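PelA (Pseudomonas aeruginosa, PDB 5TCB) carries, in this domain, a glycoside hydrolase of family GH114, while the longer protein is probably also a polysaccharide deacetylase. Local coordinates at residues A121-D135 / L162-N174. Numbering follows the deposited sequence.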
loop_
_atom_site.group_PDB
_atom_site.type_symbol
_atom_site.label_atom_id
_atom_site.label_comp_id
_atom_site.label_asym_id
_atom_site.label_seq_id
_atom_site.Cartn_x
_atom_site.Cartn_y
_atom_site.Cartn_z
ATOM N N ALA A 121 -9.044 -5.020 10.485
ATOM C CA ALA A 121 -8.144 -4.112 11.173
ATOM C C ALA A 121 -8.027 -4.491 12.638
ATOM O O ALA A 121 -6.934 -4.459 13.197
ATOM C CB ALA A 121 -8.629 -2.675 11.024
ATOM N N ALA A 122 -9.150 -4.826 13.282
ATOM C CA ALA A 122 -9.090 -5.201 14.690
ATOM C C ALA A 122 -8.255 -6.456 14.888
ATOM O O ALA A 122 -7.494 -6.564 15.861
ATOM C CB ALA A 122 -10.495 -5.402 15.224
ATOM N N GLU A 123 -8.411 -7.441 14.002
ATOM C CA GLU A 123 -7.621 -8.666 14.127
ATOM C C GLU A 123 -6.132 -8.384 13.959
ATOM O O GLU A 123 -5.312 -8.933 14.701
ATOM C CB GLU A 123 -8.073 -9.715 13.113
ATOM C CG GLU A 123 -9.416 -10.359 13.450
ATOM C CD GLU A 123 -9.475 -10.844 14.896
ATOM O OE1 GLU A 123 -8.567 -11.594 15.311
ATOM O OE2 GLU A 123 -10.414 -10.453 15.624
ATOM N N LEU A 124 -5.773 -7.535 12.995
ATOM C CA LEU A 124 -4.372 -7.193 12.769
ATOM C C LEU A 124 -3.809 -6.403 13.950
ATOM O O LEU A 124 -2.653 -6.609 14.338
ATOM C CB LEU A 124 -4.251 -6.438 11.444
ATOM C CG LEU A 124 -4.600 -7.347 10.259
ATOM C CD1 LEU A 124 -4.790 -6.500 9.011
ATOM C CD2 LEU A 124 -3.541 -8.439 10.049
ATOM N N ARG A 125 -4.615 -5.538 14.566
ATOM C CA ARG A 125 -4.208 -4.874 15.811
ATOM C C ARG A 125 -3.893 -5.897 16.898
ATOM O O ARG A 125 -2.867 -5.794 17.579
ATOM C CB ARG A 125 -5.287 -3.905 16.284
ATOM C CG ARG A 125 -5.039 -3.258 17.681
ATOM C CD ARG A 125 -6.056 -3.712 18.704
ATOM N NE ARG A 125 -7.395 -3.385 18.243
ATOM C CZ ARG A 125 -8.522 -3.930 18.684
ATOM N NH1 ARG A 125 -8.515 -4.835 19.661
ATOM N NH2 ARG A 125 -9.667 -3.547 18.145
ATOM N N LYS A 126 -4.773 -6.884 17.082
ATOM C CA LYS A 126 -4.563 -7.884 18.129
ATOM C C LYS A 126 -3.334 -8.723 17.854
ATOM O O LYS A 126 -2.702 -9.224 18.801
ATOM C CB LYS A 126 -5.787 -8.784 18.253
ATOM C CG LYS A 126 -7.017 -8.067 18.765
ATOM C CD LYS A 126 -8.185 -9.040 18.763
ATOM C CE LYS A 126 -9.501 -8.378 18.644
ATOM N NZ LYS A 126 -10.524 -9.437 18.424
ATOM N N GLN A 127 -2.984 -8.911 16.581
ATOM C CA GLN A 127 -1.790 -9.668 16.221
ATOM C C GLN A 127 -0.494 -8.919 16.475
ATOM O O GLN A 127 0.575 -9.530 16.373
ATOM C CB GLN A 127 -1.831 -10.042 14.749
ATOM C CG GLN A 127 -2.853 -11.084 14.370
ATOM C CD GLN A 127 -2.347 -11.884 13.197
ATOM O OE1 GLN A 127 -1.522 -12.797 13.362
ATOM N NE2 GLN A 127 -2.784 -11.521 12.006
ATOM N N GLY A 128 -0.550 -7.629 16.785
ATOM C CA GLY A 128 0.639 -6.885 17.135
ATOM C C GLY A 128 1.135 -5.937 16.084
ATOM O O GLY A 128 2.149 -5.277 16.312
ATOM N N TYR A 129 0.448 -5.796 14.959
ATOM C CA TYR A 129 0.925 -4.876 13.940
ATOM C C TYR A 129 0.880 -3.443 14.451
ATOM O O TYR A 129 -0.033 -3.032 15.165
ATOM C CB TYR A 129 0.117 -5.027 12.630
ATOM C CG TYR A 129 0.498 -6.298 11.939
ATOM C CD1 TYR A 129 1.646 -6.358 11.158
ATOM C CD2 TYR A 129 -0.244 -7.461 12.110
ATOM C CE1 TYR A 129 2.030 -7.534 10.553
ATOM C CE2 TYR A 129 0.143 -8.640 11.526
ATOM C CZ TYR A 129 1.281 -8.678 10.742
ATOM O OH TYR A 129 1.699 -9.867 10.154
ATOM N N ALA A 130 1.888 -2.666 14.076
ATOM C CA ALA A 130 1.946 -1.254 14.431
ATOM C C ALA A 130 1.173 -0.366 13.479
ATOM O O ALA A 130 0.998 0.828 13.754
ATOM C CB ALA A 130 3.396 -0.805 14.474
ATOM N N GLY A 131 0.734 -0.910 12.357
ATOM C CA GLY A 131 0.037 -0.114 11.372
ATOM C C GLY A 131 -0.465 -0.985 10.246
ATOM O O GLY A 131 -0.249 -2.206 10.208
ATOM N N LEU A 132 -1.146 -0.305 9.308
ATOM C CA LEU A 132 -1.705 -0.919 8.123
ATOM C C LEU A 132 -1.194 -0.190 6.893
ATOM O O LEU A 132 -1.093 1.039 6.897
ATOM C CB LEU A 132 -3.215 -0.819 8.102
ATOM C CG LEU A 132 -3.960 -1.409 9.297
ATOM C CD1 LEU A 132 -5.457 -1.065 9.252
ATOM C CD2 LEU A 132 -3.760 -2.890 9.371
ATOM N N PHE A 133 -0.869 -0.959 5.859
ATOM C CA PHE A 133 -0.578 -0.408 4.544
ATOM C C PHE A 133 -1.859 -0.511 3.739
ATOM O O PHE A 133 -2.319 -1.617 3.438
ATOM C CB PHE A 133 0.572 -1.120 3.853
ATOM C CG PHE A 133 0.900 -0.522 2.499
ATOM C CD1 PHE A 133 1.518 0.700 2.416
ATOM C CD2 PHE A 133 0.582 -1.174 1.332
ATOM C CE1 PHE A 133 1.818 1.267 1.198
ATOM C CE2 PHE A 133 0.868 -0.587 0.094
ATOM C CZ PHE A 133 1.506 0.621 0.054
ATOM N N LEU A 134 -2.444 0.623 3.437
ATOM C CA LEU A 134 -3.768 0.686 2.811
ATOM C C LEU A 134 -3.641 0.803 1.298
ATOM O O LEU A 134 -3.250 1.851 0.766
ATOM C CB LEU A 134 -4.575 1.843 3.397
ATOM C CG LEU A 134 -4.729 1.816 4.925
ATOM C CD1 LEU A 134 -5.554 3.027 5.367
ATOM C CD2 LEU A 134 -5.371 0.520 5.397
ATOM N N ASP A 135 -4.004 -0.270 0.603
ATOM C CA ASP A 135 -3.892 -0.348 -0.838
ATOM C C ASP A 135 -5.252 -0.104 -1.492
ATOM O O ASP A 135 -6.302 -0.014 -0.836
ATOM C CB ASP A 135 -3.333 -1.723 -1.225
ATOM C CG ASP A 135 -2.739 -1.785 -2.618
ATOM O OD1 ASP A 135 -2.451 -0.740 -3.243
ATOM O OD2 ASP A 135 -2.537 -2.927 -3.092
ATOM N N LEU A 162 -11.979 4.139 10.338
ATOM C CA LEU A 162 -10.892 3.227 10.655
ATOM C C LEU A 162 -9.919 3.865 11.628
ATOM O O LEU A 162 -9.487 3.238 12.609
ATOM C CB LEU A 162 -10.180 2.823 9.369
ATOM C CG LEU A 162 -8.872 2.041 9.526
ATOM C CD1 LEU A 162 -9.097 0.744 10.290
ATOM C CD2 LEU A 162 -8.279 1.769 8.159
ATOM N N HIS A 163 -9.560 5.123 11.373
ATOM C CA HIS A 163 -8.604 5.823 12.196
ATOM C C HIS A 163 -9.169 6.102 13.590
ATOM O O HIS A 163 -8.440 6.042 14.595
ATOM C CB HIS A 163 -8.191 7.090 11.454
ATOM C CG HIS A 163 -7.131 7.864 12.147
ATOM N ND1 HIS A 163 -5.937 7.295 12.528
ATOM C CD2 HIS A 163 -7.080 9.155 12.539
ATOM C CE1 HIS A 163 -5.194 8.210 13.127
ATOM N NE2 HIS A 163 -5.864 9.348 13.141
ATOM N N ARG A 164 -10.470 6.361 13.679
ATOM C CA ARG A 164 -11.092 6.570 14.986
ATOM C C ARG A 164 -11.198 5.260 15.771
ATOM O O ARG A 164 -10.994 5.252 16.995
ATOM C CB ARG A 164 -12.478 7.202 14.803
ATOM N N GLN A 165 -11.541 4.152 15.094
ATOM C CA GLN A 165 -11.656 2.854 15.759
ATOM C C GLN A 165 -10.301 2.320 16.210
ATOM O O GLN A 165 -10.226 1.657 17.250
ATOM C CB GLN A 165 -12.320 1.817 14.829
ATOM C CG GLN A 165 -12.275 0.361 15.356
ATOM C CD GLN A 165 -12.715 -0.717 14.358
ATOM O OE1 GLN A 165 -13.831 -0.653 13.823
ATOM N NE2 GLN A 165 -11.847 -1.757 14.144
ATOM N N GLU A 166 -9.231 2.592 15.463
ATOM C CA GLU A 166 -7.930 1.965 15.676
ATOM C C GLU A 166 -6.843 3.028 15.739
ATOM O O GLU A 166 -5.969 3.094 14.872
ATOM C CB GLU A 166 -7.625 0.954 14.569
ATOM C CG GLU A 166 -8.654 -0.185 14.478
ATOM C CD GLU A 166 -8.652 -1.137 15.666
ATOM O OE1 GLU A 166 -7.674 -1.148 16.469
ATOM O OE2 GLU A 166 -9.630 -1.898 15.800
ATOM N N PRO A 167 -6.851 3.866 16.784
ATOM C CA PRO A 167 -5.828 4.917 16.887
ATOM C C PRO A 167 -4.435 4.378 17.134
ATOM O O PRO A 167 -3.461 5.125 16.979
ATOM C CB PRO A 167 -6.307 5.757 18.073
ATOM C CG PRO A 167 -7.113 4.802 18.923
ATOM C CD PRO A 167 -7.813 3.913 17.890
ATOM N N GLY A 168 -4.301 3.117 17.517
ATOM C CA GLY A 168 -3.003 2.523 17.666
ATOM C C GLY A 168 -2.397 1.949 16.407
ATOM O O GLY A 168 -1.339 1.323 16.488
ATOM N N LEU A 169 -3.067 2.078 15.268
ATOM C CA LEU A 169 -2.526 1.644 13.986
ATOM C C LEU A 169 -2.106 2.853 13.167
ATOM O O LEU A 169 -2.948 3.673 12.766
ATOM C CB LEU A 169 -3.555 0.811 13.219
ATOM C CG LEU A 169 -3.927 -0.513 13.858
ATOM C CD1 LEU A 169 -4.990 -1.184 13.028
ATOM C CD2 LEU A 169 -2.684 -1.403 13.931
ATOM N N LYS A 170 -0.814 2.949 12.869
ATOM C CA LYS A 170 -0.380 3.941 11.887
ATOM C C LYS A 170 -0.917 3.555 10.527
ATOM O O LYS A 170 -0.848 2.388 10.144
ATOM C CB LYS A 170 1.146 4.019 11.823
ATOM C CG LYS A 170 1.789 4.560 13.064
ATOM C CD LYS A 170 3.291 4.671 12.891
ATOM C CE LYS A 170 3.948 5.224 14.129
ATOM N NZ LYS A 170 3.782 6.680 14.190
ATOM N N LEU A 171 -1.460 4.532 9.798
ATOM C CA LEU A 171 -2.027 4.288 8.474
ATOM C C LEU A 171 -1.056 4.797 7.403
ATOM O O LEU A 171 -0.780 5.993 7.301
ATOM C CB LEU A 171 -3.409 4.927 8.342
ATOM C CG LEU A 171 -4.442 4.487 9.391
ATOM C CD1 LEU A 171 -5.777 5.135 9.106
ATOM C CD2 LEU A 171 -4.571 2.963 9.484
ATOM N N PHE A 172 -0.544 3.860 6.621
ATOM C CA PHE A 172 0.453 4.086 5.590
ATOM C C PHE A 172 -0.320 3.938 4.283
ATOM O O PHE A 172 -0.695 2.831 3.884
ATOM C CB PHE A 172 1.584 3.069 5.785
ATOM C CG PHE A 172 2.734 3.152 4.823
ATOM C CD1 PHE A 172 2.882 4.162 3.898
ATOM C CD2 PHE A 172 3.698 2.165 4.902
ATOM C CE1 PHE A 172 3.975 4.157 3.032
ATOM C CE2 PHE A 172 4.801 2.148 4.056
ATOM C CZ PHE A 172 4.944 3.147 3.117
ATOM N N PHE A 173 -0.646 5.072 3.668
ATOM C CA PHE A 173 -1.502 5.070 2.483
ATOM C C PHE A 173 -0.681 4.723 1.239
ATOM O O PHE A 173 0.427 5.241 1.063
ATOM C CB PHE A 173 -2.108 6.449 2.228
ATOM C CG PHE A 173 -3.281 6.839 3.087
ATOM C CD1 PHE A 173 -3.479 6.334 4.350
ATOM C CD2 PHE A 173 -4.192 7.766 2.594
ATOM C CE1 PHE A 173 -4.571 6.759 5.116
ATOM C CE2 PHE A 173 -5.249 8.190 3.346
ATOM C CZ PHE A 173 -5.442 7.692 4.607
ATOM N N ASN A 174 -1.239 3.900 0.357
ATOM C CA ASN A 174 -0.779 3.816 -1.041
ATOM C C ASN A 174 -1.554 4.855 -1.838
ATOM O O ASN A 174 -2.737 4.678 -2.131
ATOM C CB ASN A 174 -0.950 2.422 -1.620
ATOM C CG ASN A 174 -0.163 2.235 -2.916
ATOM O OD1 ASN A 174 0.568 3.150 -3.323
ATOM N ND2 ASN A 174 -0.282 1.080 -3.550
#
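L132 and L134 pack against L162, L169, L171 and F173 where two neighbouring parallel strands, 131-135 and 170-174, meet the helix that connects them, a worked example of the beta-alpha-beta unit of a (beta/alpha)8 barrel. Five backbone bonds, from K170 N to A130 O through N174 N to L134 O, join the strands. L132 CD1 lies 3.8 Å from L169 CD1; the L132 and L134 methyls meet L162 under the sheet, and A121 CB packs on L162 CD1 between the two helices (3.5 Å). On the other face of the sheet, inside the barrel, the edge of F133 meets the face of F172, the planes 78° apart; with CG anti to the backbone N (chi1 -178°), F133 brings CD1 to 3.6 Å from F172 CD2. At the C-terminal strand ends, where such barrels keep their active sites, N174 ND2 donates to D135 OD1 (2.8 Å) from above the carboxylate plane, while Y71 holds OD2 and E193 also binds ND2.

The helix ends form the looser side. There exposed R125 folds over the buried carboxylate of E166 in a side-on salt bridge, NE to OE1 and NH2 to OE2, both 2.9 Å, on syn lone pairs and nearly coplanar. Q165 NE2 takes the anti lone pair of OE2. Three donors imply that E166 is probably ionised and fixed in rotation, tying both helix ends together.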